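Local coordinates for regulatory protein RecX (Lactobacillus reuteri, PDB 3D5L), which probably modulates the activity of the recombinase RecA, and is built largely of helices that include three successive three-helix domains, at residues 132-135 and 136-140; 141-144 and 145-148. All coordinates share one frame; numbering follows the deposited sequence.

Interaction 1. Residues 132-135 and 136-140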
ATOM      1  N   ILE A 132      -9.633   5.944  13.542  1.00 15.73           N
ATOM      2  CA  ILE A 132      -9.212   6.037  12.148  1.00 14.73           C
ATOM      3  C   ILE A 132      -7.725   6.368  12.160  1.00 13.21           C
ATOM      4  O   ILE A 132      -6.934   5.737  11.463  1.00 14.14           O
ATOM      5  CB  ILE A 132      -9.943   7.172  11.389  1.00 16.35           C
ATOM      6  CG1 ILE A 132     -11.457   7.006  11.491  1.00 17.33           C
ATOM      7  CG2 ILE A 132      -9.536   7.149   9.925  1.00 15.18           C
ATOM      8  CD1 ILE A 132     -12.021   5.981  10.545  1.00 19.20           C
ATOM      9  N   ARG A 133      -7.359   7.354  12.977  1.00 12.81           N
ATOM     10  CA  ARG A 133      -5.975   7.802  13.121  1.00 15.28           C
ATOM     11  C   ARG A 133      -5.075   6.654  13.573  1.00 15.99           C
ATOM     12  O   ARG A 133      -3.956   6.485  13.085  1.00 18.21           O
ATOM     13  CB  ARG A 133      -5.891   8.949  14.139  1.00 16.15           C
ATOM     14  CG  ARG A 133      -4.521   9.641  14.208  1.00 18.23           C
ATOM     15  CD  ARG A 133      -4.480  10.735  15.288  1.00 19.90           C
ATOM     16  NE  ARG A 133      -5.526  11.734  15.115  1.00 23.15           N
ATOM     17  CZ  ARG A 133      -6.486  11.972  16.009  1.00 27.75           C
ATOM     18  NH1 ARG A 133      -6.522  11.276  17.147  1.00 27.62           N
ATOM     19  NH2 ARG A 133      -7.419  12.896  15.768  1.00 23.88           N
ATOM     20  N   GLN A 134      -5.571   5.872  14.517  1.00 16.69           N
ATOM     21  CA  GLN A 134      -4.828   4.741  15.030  1.00 17.70           C
ATOM     22  C   GLN A 134      -4.635   3.686  13.947  1.00 16.45           C
ATOM     23  O   GLN A 134      -3.569   3.092  13.840  1.00 14.88           O
ATOM     24  CB  GLN A 134      -5.570   4.141  16.226  1.00 21.06           C
ATOM     25  CG  GLN A 134      -4.926   2.890  16.788  1.00 26.62           C
ATOM     26  CD  GLN A 134      -5.584   2.426  18.076  1.00 30.59           C
ATOM     27  OE1 GLN A 134      -6.791   2.161  18.116  1.00 31.04           O
ATOM     28  NE2 GLN A 134      -4.786   2.314  19.138  1.00 31.60           N
ATOM     29  N   HIS A 135      -5.664   3.456  13.137  1.00 16.97           N
ATOM     30  CA  HIS A 135      -5.572   2.458  12.076  1.00 17.22           C
ATOM     31  C   HIS A 135      -4.597   2.870  10.972  1.00 16.30           C
ATOM     32  O   HIS A 135      -3.856   2.039  10.454  1.00 18.32           O
ATOM     33  CB  HIS A 135      -6.944   2.211  11.459  1.00 21.85           C
ATOM     34  CG  HIS A 135      -6.969   1.080  10.481  1.00 26.87           C
ATOM     35  ND1 HIS A 135      -7.225  -0.221  10.855  1.00 30.26           N
ATOM     36  CD2 HIS A 135      -6.725   1.048   9.147  1.00 29.87           C
ATOM     37  CE1 HIS A 135      -7.141  -1.007   9.795  1.00 31.51           C
ATOM     38  NE2 HIS A 135      -6.838  -0.261   8.747  1.00 30.99           N
ATOM     39  N   LEU A 136      -4.604   4.146  10.604  1.00 13.42           N
ATOM     40  CA  LEU A 136      -3.707   4.626   9.560  1.00 11.06           C
ATOM     41  C   LEU A 136      -2.257   4.699  10.035  1.00 10.94           C
ATOM     42  O   LEU A 136      -1.337   4.551   9.233  1.00 10.05           O
ATOM     43  CB  LEU A 136      -4.190   5.983   9.033  1.00  7.92           C
ATOM     44  CG  LEU A 136      -5.514   5.856   8.258  1.00  9.92           C
ATOM     45  CD1 LEU A 136      -6.105   7.235   7.976  1.00  9.76           C
ATOM     46  CD2 LEU A 136      -5.279   5.074   6.957  1.00  8.96           C
ATOM     47  N   ARG A 137      -2.051   4.932  11.330  1.00 11.40           N
ATOM     48  CA  ARG A 137      -0.697   4.965  11.877  1.00 14.73           C
ATOM     49  C   ARG A 137      -0.132   3.553  11.715  1.00 15.10           C
ATOM     50  O   ARG A 137       1.031   3.379  11.353  1.00 15.80           O
ATOM     51  CB  ARG A 137      -0.702   5.342  13.367  1.00 15.41           C
ATOM     52  CG  ARG A 137      -0.679   6.837  13.665  1.00 17.11           C
ATOM     53  CD  ARG A 137      -0.974   7.112  15.148  1.00 18.64           C
ATOM     54  NE  ARG A 137      -0.742   8.507  15.512  1.00 19.30           N
ATOM     55  CZ  ARG A 137      -1.165   9.081  16.638  1.00 21.88           C
ATOM     56  NH1 ARG A 137      -1.860   8.386  17.534  1.00 20.37           N
ATOM     57  NH2 ARG A 137      -0.878  10.357  16.876  1.00 18.58           N
ATOM     58  N   GLN A 138      -0.969   2.548  11.956  1.00 15.41           N
ATOM     59  CA  GLN A 138      -0.548   1.147  11.826  1.00 19.24           C
ATOM     60  C   GLN A 138      -0.278   0.743  10.378  1.00 17.71           C
ATOM     61  O   GLN A 138       0.454  -0.207  10.125  1.00 19.19           O
ATOM     62  CB  GLN A 138      -1.604   0.204  12.422  1.00 22.15           C
ATOM     63  CG  GLN A 138      -1.805   0.318  13.934  1.00 28.66           C
ATOM     64  CD  GLN A 138      -2.803  -0.718  14.478  1.00 35.39           C
ATOM     65  OE1 GLN A 138      -2.567  -1.932  14.399  1.00 37.05           O
ATOM     66  NE2 GLN A 138      -3.921  -0.239  15.030  1.00 36.18           N
ATOM     67  N   LYS A 139      -0.880   1.459   9.432  1.00 18.81           N
ATOM     68  CA  LYS A 139      -0.700   1.190   8.006  1.00 17.55           C
ATOM     69  C   LYS A 139       0.557   1.897   7.496  1.00 15.95           C
ATOM     70  O   LYS A 139       0.837   1.907   6.292  1.00 14.71           O
ATOM     71  CB  LYS A 139      -1.918   1.675   7.213  1.00 20.67           C
ATOM     72  CG  LYS A 139      -3.177   0.858   7.409  1.00 22.60           C
ATOM     73  CD  LYS A 139      -3.064  -0.511   6.747  1.00 29.49           C
ATOM     74  CE  LYS A 139      -4.367  -1.301   6.911  1.00 35.21           C
ATOM     75  NZ  LYS A 139      -4.406  -2.563   6.113  1.00 38.78           N
ATOM     76  N   GLY A 140       1.291   2.509   8.424  1.00 13.86           N
ATOM     77  CA  GLY A 140       2.530   3.191   8.088  1.00 13.87           C
ATOM     78  C   GLY A 140       2.444   4.617   7.571  1.00 13.92           C
ATOM     79  O   GLY A 140       3.425   5.141   7.034  1.00 13.29           O
TER
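His-135 and Lys-139, one turn apart, meet at the C-terminal end of helix 129-138, in the second three-helix domain of RecX, where the helix closes in a Schellman motif. The lysine carries its aliphatic part to the imidazole: CE lies 3.2 Å from NE2 of His-135, approaching the ring obliquely. The bend at chi2 of Lys-139 brings CE across to NE2, while the ammonium NZ stays 4.3 Å from His-135 NE2. The imidazole also lies nearly parallel to the ring of Tyr-117 from helix 110-124.

Leu-136 belongs to the buried side of the same turn. Its backbone N is hydrogen-bonded to Ile-132 O at 2.9 Å, and its CD1 lies 3.9 Å from Ile-132 CG2, the two side chains running alongside each other. Tyr-117 and Ile-146 pack against this leucine from the two other helices of the domain. On the exposed side, Arg-133 lays its CD over the centre of one face of the Arg-137 guanidinium, 3.9 Å above the plane. The contact is thus methylene against a flat group; the two guanidinium planes stand 60° apart, and Arg-137 NE is in a salt bridge with Glu-143 OE2.

The helical pattern weakens toward the end, since Lys-139 N is bonded weakly to His-135 O, at an N-H...O angle of 127°, and weakly also to Leu-136 O. Ile-141 N reaches back to Leu-136 O in a probable hydrogen bond. Gly-140, with a positive phi of 84°, ends the helix, its N hydrogen-bonded to Arg-137 O at 3.1 Å.

Interaction 2. Residues 141-144 and 145-148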
ATOM      1  N   ILE A 141       1.292   5.258   7.747  1.00 13.27           N
ATOM      2  CA  ILE A 141       1.089   6.615   7.254  1.00 11.67           C
ATOM      3  C   ILE A 141       1.472   7.718   8.254  1.00 11.57           C
ATOM      4  O   ILE A 141       1.129   7.653   9.433  1.00 12.10           O
ATOM      5  CB  ILE A 141      -0.379   6.774   6.803  1.00 13.32           C
ATOM      6  CG1 ILE A 141      -0.761   5.560   5.939  1.00 16.11           C
ATOM      7  CG2 ILE A 141      -0.560   8.074   6.011  1.00 12.63           C
ATOM      8  CD1 ILE A 141      -2.073   5.699   5.174  1.00 16.63           C
ATOM      9  N   GLY A 142       2.198   8.727   7.777  1.00 11.22           N
ATOM     10  CA  GLY A 142       2.623   9.817   8.646  1.00  9.21           C
ATOM     11  C   GLY A 142       1.448  10.590   9.210  1.00  9.15           C
ATOM     12  O   GLY A 142       0.328  10.456   8.703  1.00 10.37           O
ATOM     13  N   GLU A 143       1.700  11.398  10.241  1.00  8.00           N
ATOM     14  CA  GLU A 143       0.659  12.187  10.906  1.00 10.86           C
ATOM     15  C   GLU A 143       0.058  13.256  10.004  1.00 10.75           C
ATOM     16  O   GLU A 143      -1.118  13.594  10.138  1.00  9.77           O
ATOM     17  CB  GLU A 143       1.215  12.859  12.174  1.00 14.04           C
ATOM     18  CG  GLU A 143       1.512  11.898  13.316  1.00 18.20           C
ATOM     19  CD  GLU A 143       0.270  11.129  13.770  1.00 20.51           C
ATOM     20  OE1 GLU A 143      -0.662  11.753  14.327  1.00 21.00           O
ATOM     21  OE2 GLU A 143       0.224   9.899  13.559  1.00 21.65           O
ATOM     22  N   SER A 144       0.876  13.799   9.105  1.00 11.30           N
ATOM     23  CA  SER A 144       0.425  14.827   8.173  1.00 10.75           C
ATOM     24  C   SER A 144      -0.603  14.262   7.194  1.00  9.88           C
ATOM     25  O   SER A 144      -1.626  14.889   6.949  1.00  9.57           O
ATOM     26  CB  SER A 144       1.610  15.387   7.404  1.00 11.36           C
ATOM     27  OG  SER A 144       2.184  14.383   6.604  1.00 17.66           O
ATOM     28  N   ASP A 145      -0.334  13.084   6.632  1.00  9.35           N
ATOM     29  CA  ASP A 145      -1.272  12.450   5.700  1.00  8.65           C
ATOM     30  C   ASP A 145      -2.541  12.015   6.452  1.00  7.54           C
ATOM     31  O   ASP A 145      -3.631  11.963   5.886  1.00  3.36           O
ATOM     32  CB  ASP A 145      -0.645  11.212   5.025  1.00  7.88           C
ATOM     33  CG  ASP A 145       0.460  11.563   4.041  1.00 10.92           C
ATOM     34  OD1 ASP A 145       0.521  12.723   3.594  1.00 14.26           O
ATOM     35  OD2 ASP A 145       1.272  10.675   3.686  1.00 13.47           O
ATOM     36  N   ILE A 146      -2.397  11.705   7.734  1.00  7.87           N
ATOM     37  CA  ILE A 146      -3.561  11.287   8.516  1.00  9.67           C
ATOM     38  C   ILE A 146      -4.463  12.457   8.845  1.00  9.77           C
ATOM     39  O   ILE A 146      -5.691  12.349   8.768  1.00 10.16           O
ATOM     40  CB  ILE A 146      -3.155  10.611   9.835  1.00  6.42           C
ATOM     41  CG1 ILE A 146      -2.540   9.241   9.533  1.00  6.03           C
ATOM     42  CG2 ILE A 146      -4.379  10.498  10.747  1.00  2.05           C
ATOM     43  CD1 ILE A 146      -1.651   8.705  10.627  1.00  7.04           C
ATOM     44  N   ASP A 147      -3.854  13.572   9.228  1.00 11.19           N
ATOM     45  CA  ASP A 147      -4.629  14.750   9.562  1.00 11.06           C
ATOM     46  C   ASP A 147      -5.360  15.221   8.305  1.00 10.46           C
ATOM     47  O   ASP A 147      -6.531  15.584   8.375  1.00 10.28           O
ATOM     48  CB  ASP A 147      -3.726  15.862  10.112  1.00 12.43           C
ATOM     49  CG  ASP A 147      -3.097  15.501  11.457  1.00 17.60           C
ATOM     50  OD1 ASP A 147      -3.717  14.720  12.215  1.00 19.25           O
ATOM     51  OD2 ASP A 147      -1.982  16.002  11.756  1.00 17.51           O
ATOM     52  N   ASP A 148      -4.681  15.196   7.157  1.00  8.04           N
ATOM     53  CA  ASP A 148      -5.317  15.606   5.899  1.00 10.75           C
ATOM     54  C   ASP A 148      -6.555  14.743   5.596  1.00 10.51           C
ATOM     55  O   ASP A 148      -7.610  15.251   5.226  1.00 10.65           O
ATOM     56  CB  ASP A 148      -4.335  15.510   4.713  1.00 10.23           C
ATOM     57  CG  ASP A 148      -3.193  16.517   4.803  1.00 14.81           C
ATOM     58  OD1 ASP A 148      -3.278  17.450   5.634  1.00 18.88           O
ATOM     59  OD2 ASP A 148      -2.208  16.389   4.036  1.00 15.39           O
TER
HETATM   60  O   HOH W   1       0.493  15.285   4.290  1.00 20.08           O
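Ile-141 and Asp-145 touch through carbon: the CG2 methyl of Ile-141 lies 3.3 Å from CB of Asp-145, and the two side chains cross at about a right angle. The contact joins the residue before the N-cap, Gly-142, to the first turn of helix 143-149. CG2 of Ile-141 points anti to the backbone N, which brings this branch, rather than CG1, against the aspartate.

Polar bridging comes next. A water receives a hydrogen bond from Ser-144 OG at 3.0 Å and donates to Asp-145 OD1 at 2.7 Å and to Asp-148 OD2 at 2.9 Å, so one molecule ties three side chains of the turn together. Ser-144 OG sits between its own backbone N and carbonyl carbon (chi1 64°), directed to the water. Replacing Asp-145 by an alanine would keep CB against Ile-141 CG2 but remove the OD1 acceptor, and the water, held by two groups instead of three, would probably be freer to move. The carboxylates of Glu-143 and Asp-145, near the helix start, are probably also eased by the helix dipole.

The backbone gives the frame for these groups. Ile-146 N bonds to Gly-142 O at 3.2 Å, Asp-147 N to Glu-143 O at 2.9 Å and Asp-148 N to Ser-144 O at 3.1 Å, the last with an N-H...O angle of 162°. Ile-146 folds over the start of the turn, its CD1 3.2 Å from Ile-141 O.

Further out, Asp-148 OD2 is hydrogen-bonded to His-111 and Glu-143 pairs with Arg-137. Ile-141 rests on Ala-114 of helix 110-124 and on Leu-136, and Ile-146 lies against helix 129-138, so the turn faces both other helices of its three-helix domain.

Overall arrangement
Interactions 1 and 2 follow one another along the chain, as the end of helix 129-138 and the start of helix 143-149, with centres about 9 Å apart. Both are partly buried, each giving two buried residues to the shared interior: Ile-132 and Leu-136, Ile-141 and Ile-146. There Leu-136 CB lies 3.7 Å from Ile-146 CG1. At the surface the chemistry differs: interaction 1 lays an arginine methylene over a guanidinium and crosses a lysine chain with an imidazole, whereas interaction 2 gathers carboxylates and a serine around a water. The opposite charges meet where Arg-137 NE lies 2.6 Å from Glu-143 OE2, spanning the tight turn between the helices.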